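PDB 4KPK: enoyl-CoA hydratase/isomerase from Shewanella pealeana, which probably carries out an isomerase reaction on acyl-CoA thioesters, as a crotonase-like member of the enoyl-CoA hydratase/isomerase family. Local coordinates for residues A[54-57]-A[61-64]; A[195-198]-A[203-206]; A[281-284]-A[289-292]. One frame throughout, in Å; residues are numbered along the deposited sequence.

Interaction 1: A[54-57]-A[61-64]; sequences LDRS and NAFD
Asn61 grips Arg56 at both polar atoms of its backbone peptide groups and so closes the loop. Arg56 N donates to Asn61 OD1 at 2.9 Å, approaching almost along the C=O axis, while Asn61 N returns a bond to Arg56 O at 3.1 Å. This second bond is the i to i+5 link of a π-turn. Asparagine suits the place because it tolerates a positive phi (54°). Its CG stands beside its own backbone N (chi1 -74°), which brings the amide against Leu54, with Leu54 CB 3.7 Å from Asn61 CG. ND2 is held by Asn92 O and Asn95 O, fixing the flip of the amide. A leucine here would probably leave Arg56 N without its acceptor and those two carbonyls without their donor. Alongside, Leu54 CD2 meets Phe63 CE1 at 4.2 Å, an apolar contact between buried side chains.

Toward partly exposed Arg56 the contact is looser. The extended Arg56 chain carries NH1 toward Ala62 O, a bond less certain because that oxygen is crowded in the model. Its salt bridge from NH1 to Asp64 OD2 is long at 3.8 Å and purely electrostatic; Asp101 and Tyr40 also engage the guanidinium. Asp64 meanwhile N-caps helix 65-80 through Met67 N. The whole is a buried strand-to-helix connection, joining strand 49-54 to helix 65-80 in the crotonase fold.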
loop_
_atom_site.group_PDB
_atom_site.type_symbol
_atom_site.label_atom_id
_atom_site.label_comp_id
_atom_site.label_asym_id
_atom_site.label_seq_id
_atom_site.Cartn_x
_atom_site.Cartn_y
_atom_site.Cartn_z
ATOM N N LEU A 54 -10.299 -27.534 7.640
ATOM C CA LEU A 54 -9.084 -28.324 7.556
ATOM C C LEU A 54 -9.161 -29.259 8.721
ATOM O O LEU A 54 -9.270 -28.848 9.974
ATOM C CB LEU A 54 -7.805 -27.483 7.564
ATOM C CG LEU A 54 -7.507 -26.689 6.287
ATOM C CD1 LEU A 54 -8.674 -25.806 5.927
ATOM C CD2 LEU A 54 -6.232 -25.847 6.386
ATOM N N ASP A 55 -9.207 -30.513 8.302
ATOM C CA ASP A 55 -9.585 -31.650 9.174
ATOM C C ASP A 55 -8.572 -32.768 9.059
ATOM O O ASP A 55 -8.896 -33.935 9.022
ATOM C CB ASP A 55 -11.011 -32.172 8.832
ATOM C CG ASP A 55 -11.559 -33.129 9.899
ATOM O OD1 ASP A 55 -11.311 -32.878 11.125
ATOM O OD2 ASP A 55 -12.205 -34.132 9.525
ATOM N N ARG A 56 -7.313 -32.396 9.047
ATOM C CA ARG A 56 -6.250 -33.362 9.077
ATOM C C ARG A 56 -5.338 -33.068 10.272
ATOM O O ARG A 56 -4.119 -33.044 10.123
ATOM C CB ARG A 56 -5.471 -33.239 7.759
ATOM C CG ARG A 56 -4.636 -34.423 7.421
ATOM C CD ARG A 56 -3.744 -34.060 6.251
ATOM N NE ARG A 56 -2.844 -35.147 6.035
ATOM C CZ ARG A 56 -1.663 -35.071 5.426
ATOM N NH1 ARG A 56 -1.158 -33.921 4.928
ATOM N NH2 ARG A 56 -0.948 -36.176 5.336
ATOM N N SER A 57 -5.911 -32.837 11.451
ATOM C CA SER A 57 -5.075 -32.410 12.580
ATOM C C SER A 57 -3.928 -33.371 12.873
ATOM O O SER A 57 -2.829 -32.932 13.256
ATOM C CB SER A 57 -5.871 -32.093 13.874
ATOM O OG SER A 57 -6.582 -33.221 14.386
ATOM N N ASN A 61 -2.493 -30.434 9.624
ATOM C CA ASN A 61 -3.173 -29.798 8.505
ATOM C C ASN A 61 -2.194 -29.417 7.394
ATOM O O ASN A 61 -2.347 -28.378 6.735
ATOM C CB ASN A 61 -3.958 -28.584 9.012
ATOM C CG ASN A 61 -5.194 -28.995 9.757
ATOM O OD1 ASN A 61 -5.751 -30.005 9.419
ATOM N ND2 ASN A 61 -5.635 -28.206 10.760
ATOM N N ALA A 62 -1.155 -30.234 7.262
ATOM C CA ALA A 62 -0.074 -29.935 6.360
ATOM C C ALA A 62 -0.618 -30.110 4.921
ATOM O O ALA A 62 -1.386 -31.019 4.650
ATOM C CB ALA A 62 1.104 -30.871 6.615
ATOM N N PHE A 63 -0.208 -29.253 4.018
ATOM C CA PHE A 63 -0.689 -29.345 2.653
ATOM C C PHE A 63 0.041 -30.425 1.869
ATOM O O PHE A 63 1.270 -30.524 1.884
ATOM C CB PHE A 63 -0.504 -28.036 1.906
ATOM C CG PHE A 63 -1.424 -26.944 2.336
ATOM C CD1 PHE A 63 -1.941 -26.885 3.657
ATOM C CD2 PHE A 63 -1.749 -25.936 1.442
ATOM C CE1 PHE A 63 -2.787 -25.857 4.046
ATOM C CE2 PHE A 63 -2.572 -24.894 1.842
ATOM C CZ PHE A 63 -3.085 -24.859 3.147
ATOM N N ASP A 64 -0.740 -31.180 1.134
ATOM C CA ASP A 64 -0.225 -31.957 0.024
ATOM C C ASP A 64 -1.168 -31.840 -1.172
ATOM O O ASP A 64 -2.125 -31.032 -1.127
ATOM C CB ASP A 64 0.025 -33.397 0.482
ATOM C CG ASP A 64 -1.228 -34.124 0.809
ATOM O OD1 ASP A 64 -2.354 -33.615 0.538
ATOM O OD2 ASP A 64 -1.082 -35.232 1.341
#

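Interaction 2: A[195-198]-A[203-206]; sequences RRYM and RFDA
Tyr197 and Phe204 form an edge-to-face aromatic pair, the edge of Phe204 directed at the face of Tyr197, with ring centroids 4.8 Å apart and planes inclined at 56°. The contact falls on one side of the tyrosine: Phe204 CD1 lies 3.6 Å from Tyr197 CD2, and Phe204 CB rests 3.8 Å from Tyr197 CE2. Phe204 takes the less common rotamer with CG between the backbone N and the carbonyl carbon (chi1 63°), which turns its ring toward helix 191-200. Its ring also meets that of Phe167, on the strand paired with 203-204.

Against the opposite face of Tyr197 lies Arg196 CD, 3.7 Å above the ring plane and toward its rim; the tyrosine OH in turn lies over a face of the Arg196 guanidinium. That group is tied to Glu202 by a salt bridge. Arg195, on the same helix, instead reaches Asp157 and Asp131 of the second subunit.

No hydrogen bond joins the two segments. Their cohesion probably rests on dispersion, with some electrostatic attraction between the tilted rings, which suits a buried site where helix 191-200 packs on strand 203-204, while charged groups are left for the helix flank and the subunit boundary.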
loop_
_atom_site.group_PDB
_atom_site.type_symbol
_atom_site.label_atom_id
_atom_site.label_comp_id
_atom_site.label_asym_id
_atom_site.label_seq_id
_atom_site.Cartn_x
_atom_site.Cartn_y
_atom_site.Cartn_z
ATOM N N ARG A 195 9.556 -7.615 1.278
ATOM C CA ARG A 195 10.958 -7.663 0.999
ATOM C C ARG A 195 11.745 -7.989 2.265
ATOM O O ARG A 195 12.815 -8.549 2.180
ATOM C CB ARG A 195 11.418 -6.352 0.386
ATOM C CG ARG A 195 11.330 -6.410 -1.149
ATOM C CD ARG A 195 11.600 -5.131 -1.866
ATOM N NE ARG A 195 13.015 -4.834 -1.899
ATOM C CZ ARG A 195 13.570 -3.999 -2.769
ATOM N NH1 ARG A 195 12.843 -3.435 -3.732
ATOM N NH2 ARG A 195 14.855 -3.749 -2.707
ATOM N N ARG A 196 11.230 -7.630 3.447
ATOM C CA ARG A 196 11.916 -8.070 4.678
ATOM C C ARG A 196 11.630 -9.553 4.919
ATOM O O ARG A 196 12.524 -10.425 4.844
ATOM C CB ARG A 196 11.480 -7.232 5.830
ATOM C CG ARG A 196 11.954 -7.783 7.173
ATOM C CD ARG A 196 11.233 -7.119 8.345
ATOM N NE ARG A 196 11.616 -7.796 9.605
ATOM C CZ ARG A 196 11.304 -7.342 10.819
ATOM N NH1 ARG A 196 10.643 -6.215 10.952
ATOM N NH2 ARG A 196 11.695 -7.996 11.902
ATOM N N TYR A 197 10.374 -9.866 5.143
ATOM C CA TYR A 197 10.011 -11.182 5.625
ATOM C C TYR A 197 10.277 -12.318 4.665
ATOM O O TYR A 197 10.642 -13.410 5.112
ATOM C CB TYR A 197 8.563 -11.169 6.083
ATOM C CG TYR A 197 8.395 -10.439 7.381
ATOM C CD1 TYR A 197 7.916 -9.160 7.399
ATOM C CD2 TYR A 197 8.765 -11.032 8.610
ATOM C CE1 TYR A 197 7.762 -8.456 8.598
ATOM C CE2 TYR A 197 8.625 -10.314 9.837
ATOM C CZ TYR A 197 8.126 -9.028 9.790
ATOM O OH TYR A 197 7.964 -8.252 10.888
HETATM N N MSE A 198 10.102 -12.083 3.359
HETATM C CA MSE A 198 10.491 -13.100 2.353
HETATM C C MSE A 198 11.959 -13.334 2.236
HETATM O O MSE A 198 12.346 -14.433 1.864
HETATM C CB MSE A 198 9.912 -12.846 0.974
HETATM C CG MSE A 198 8.410 -13.016 1.003
HETATM SE SE MSE A 198 7.626 -12.636 -0.795
HETATM C CE MSE A 198 8.667 -13.773 -1.991
ATOM N N ARG A 203 10.051 -15.718 11.706
ATOM C CA ARG A 203 8.738 -15.955 12.250
ATOM C C ARG A 203 8.189 -14.608 12.647
ATOM O O ARG A 203 8.953 -13.738 13.012
ATOM C CB ARG A 203 8.822 -16.884 13.479
ATOM C CG ARG A 203 7.784 -18.004 13.428
ATOM C CD ARG A 203 7.984 -18.976 14.591
ATOM N NE ARG A 203 9.218 -19.721 14.393
ATOM C CZ ARG A 203 9.299 -20.944 13.879
ATOM N NH1 ARG A 203 8.208 -21.607 13.521
ATOM N NH2 ARG A 203 10.488 -21.516 13.727
ATOM N N PHE A 204 6.874 -14.435 12.551
ATOM C CA PHE A 204 6.213 -13.258 13.108
ATOM C C PHE A 204 4.903 -13.630 13.783
ATOM O O PHE A 204 4.401 -14.739 13.565
ATOM C CB PHE A 204 6.105 -12.091 12.125
ATOM C CG PHE A 204 5.277 -12.354 10.891
ATOM C CD1 PHE A 204 5.878 -12.785 9.727
ATOM C CD2 PHE A 204 3.943 -12.018 10.867
ATOM C CE1 PHE A 204 5.137 -12.949 8.554
ATOM C CE2 PHE A 204 3.176 -12.209 9.723
ATOM C CZ PHE A 204 3.777 -12.675 8.557
ATOM N N ASP A 205 4.464 -12.774 14.711
ATOM C CA ASP A 205 3.377 -13.104 15.601
ATOM C C ASP A 205 2.075 -12.423 15.205
ATOM O O ASP A 205 1.992 -11.768 14.185
ATOM C CB ASP A 205 3.747 -12.886 17.120
ATOM C CG ASP A 205 3.899 -11.426 17.537
ATOM O OD1 ASP A 205 3.441 -10.493 16.853
ATOM O OD2 ASP A 205 4.499 -11.204 18.604
ATOM N N ALA A 206 1.042 -12.654 16.006
ATOM C CA ALA A 206 -0.282 -12.230 15.723
ATOM C C ALA A 206 -0.341 -10.719 15.644
ATOM O O ALA A 206 -1.014 -10.157 14.788
ATOM C CB ALA A 206 -1.206 -12.719 16.852
#

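Interaction 3: A[281-284]-A[289-292]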
loop_
_atom_site.group_PDB
_atom_site.type_symbol
_atom_site.label_atom_id
_atom_site.label_comp_id
_atom_site.label_asym_id
_atom_site.label_seq_id
_atom_site.Cartn_x
_atom_site.Cartn_y
_atom_site.Cartn_z
ATOM N N LEU A 281 -32.963 -0.415 -2.876
ATOM C CA LEU A 281 -33.453 0.953 -2.703
ATOM C C LEU A 281 -34.865 1.019 -2.200
ATOM O O LEU A 281 -35.149 1.757 -1.271
ATOM C CB LEU A 281 -33.377 1.729 -4.012
ATOM C CG LEU A 281 -31.933 2.044 -4.372
ATOM C CD1 LEU A 281 -31.849 2.494 -5.827
ATOM C CD2 LEU A 281 -31.387 3.090 -3.405
ATOM N N ASN A 282 -35.762 0.278 -2.835
ATOM C CA ASN A 282 -37.178 0.253 -2.395
ATOM C C ASN A 282 -37.416 -0.204 -0.937
ATOM O O ASN A 282 -38.235 0.384 -0.224
ATOM C CB ASN A 282 -37.998 -0.616 -3.318
ATOM C CG ASN A 282 -38.006 -0.086 -4.731
ATOM O OD1 ASN A 282 -37.946 1.133 -4.967
ATOM N ND2 ASN A 282 -38.087 -1.004 -5.686
ATOM N N ALA A 283 -36.701 -1.250 -0.527
ATOM C CA ALA A 283 -36.760 -1.754 0.839
ATOM C C ALA A 283 -36.394 -0.627 1.812
ATOM O O ALA A 283 -37.106 -0.375 2.783
ATOM C CB ALA A 283 -35.822 -2.946 1.002
ATOM N N PHE A 284 -35.286 0.050 1.540
ATOM C CA PHE A 284 -34.860 1.210 2.343
ATOM C C PHE A 284 -35.919 2.326 2.338
ATOM O O PHE A 284 -36.280 2.824 3.398
ATOM C CB PHE A 284 -33.509 1.717 1.835
ATOM C CG PHE A 284 -32.969 2.952 2.546
ATOM C CD1 PHE A 284 -32.484 2.877 3.850
ATOM C CD2 PHE A 284 -32.875 4.174 1.874
ATOM C CE1 PHE A 284 -31.960 4.004 4.476
ATOM C CE2 PHE A 284 -32.348 5.291 2.486
ATOM C CZ PHE A 284 -31.885 5.210 3.792
ATOM N N SER A 289 -37.228 -4.838 5.281
ATOM C CA SER A 289 -36.150 -5.745 4.876
ATOM C C SER A 289 -36.134 -6.086 3.354
ATOM O O SER A 289 -37.170 -6.421 2.761
ATOM C CB SER A 289 -36.201 -7.038 5.713
ATOM O OG SER A 289 -35.263 -8.003 5.242
ATOM N N PRO A 290 -34.945 -5.958 2.716
ATOM C CA PRO A 290 -34.768 -6.385 1.335
ATOM C C PRO A 290 -34.940 -7.880 1.223
ATOM O O PRO A 290 -34.485 -8.607 2.082
ATOM C CB PRO A 290 -33.299 -6.030 1.013
ATOM C CG PRO A 290 -32.850 -5.092 2.064
ATOM C CD PRO A 290 -33.717 -5.346 3.270
ATOM N N GLN A 291 -35.628 -8.310 0.187
ATOM C CA GLN A 291 -35.724 -9.716 -0.170
ATOM C C GLN A 291 -34.793 -9.815 -1.359
ATOM O O GLN A 291 -35.189 -9.500 -2.473
ATOM C CB GLN A 291 -37.153 -10.083 -0.596
ATOM C CG GLN A 291 -38.185 -10.171 0.515
ATOM C CD GLN A 291 -39.516 -10.776 0.022
ATOM O OE1 GLN A 291 -39.893 -10.621 -1.151
ATOM N NE2 GLN A 291 -40.227 -11.475 0.911
ATOM N N TRP A 292 -33.559 -10.235 -1.104
ATOM C CA TRP A 292 -32.462 -10.173 -2.071
ATOM C C TRP A 292 -32.628 -11.090 -3.293
ATOM O O TRP A 292 -32.886 -12.281 -3.148
ATOM C CB TRP A 292 -31.124 -10.466 -1.348
ATOM C CG TRP A 292 -30.665 -9.349 -0.436
ATOM C CD1 TRP A 292 -30.308 -9.448 0.878
ATOM C CD2 TRP A 292 -30.541 -7.948 -0.795
ATOM N NE1 TRP A 292 -29.968 -8.186 1.362
ATOM C CE2 TRP A 292 -30.097 -7.259 0.352
ATOM C CE3 TRP A 292 -30.766 -7.219 -1.987
ATOM C CZ2 TRP A 292 -29.875 -5.865 0.356
ATOM C CZ3 TRP A 292 -30.535 -5.835 -1.997
ATOM C CH2 TRP A 292 -30.093 -5.168 -0.821
#
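Beyond the end of helix 275-285 the chain doubles back in extended form, bringing the CA of Pro290 to 5.1 Å from the CA of Ala283. Ser289 and Pro290 both have the phi and psi of a polyproline-like stretch, and no backbone hydrogen bond joins the returning segment to 281-284.

One small methyl carries the contact. Ala283 CB points toward the pyrrolidine ring and is nearly equidistant from its atoms, 3.6 Å from Pro290 N and 3.8 Å from Pro290 CG, as expected of a methyl seated over the ring. Alanine suits this position because its single methyl fits the short gap between helix and returning chain. Proline suits its own, since it offers a compact apolar surface, has no N-H to leave without an acceptor, and has a ring that fixes phi near -65°, which with the psi found here gives a polyproline-like conformation.

Pro290 is gripped a second time, from its own segment. Its CB lies 3.4 Å above the plane of the Trp292 ring, offset toward the rim, a CH-pi type of packing. Trp292 CG stands beside its own backbone N (chi1 -72°), which swings the indole back along the chain toward the proline. The bond from Ser289 OG to Pro290 O is weak, at 3.3 Å, and adds little on the exposed side.

The segment runs along one flank of helix 275-285: Ala283 and Glu279 both touch Pro290, Glu276 touches Trp292, and Glu279 accepts a bond from Gln291 N. Trp292 NE1 is bonded to Ser235 O at the end of helix 222-235, so the last modelled residue ties these two helices together, while Leu281, Phe284 and Trp292 pack on the third subunit.

How the interactions relate
The three contacts follow one another along the chain and do not touch. Interactions 1 and 2 have centres 23 Å apart, with about 14 Å between nearest atoms; interaction 3 lies 42 Å from the centre of the first and 44 Å from that of the second, across the middle of the chain from both. Interaction 1 belongs to the sheet-bearing part of the fold, and a 1,2-ethanediol, probably from the crystallisation liquor, sits about 4 Å from the side chain of Asp55. Interactions 2 and 3 each involve a helix (191-200 and 275-285), and residues of each pack on a different copy of the protein, the second and third subunits respectively, consistent with the trimeric assembly.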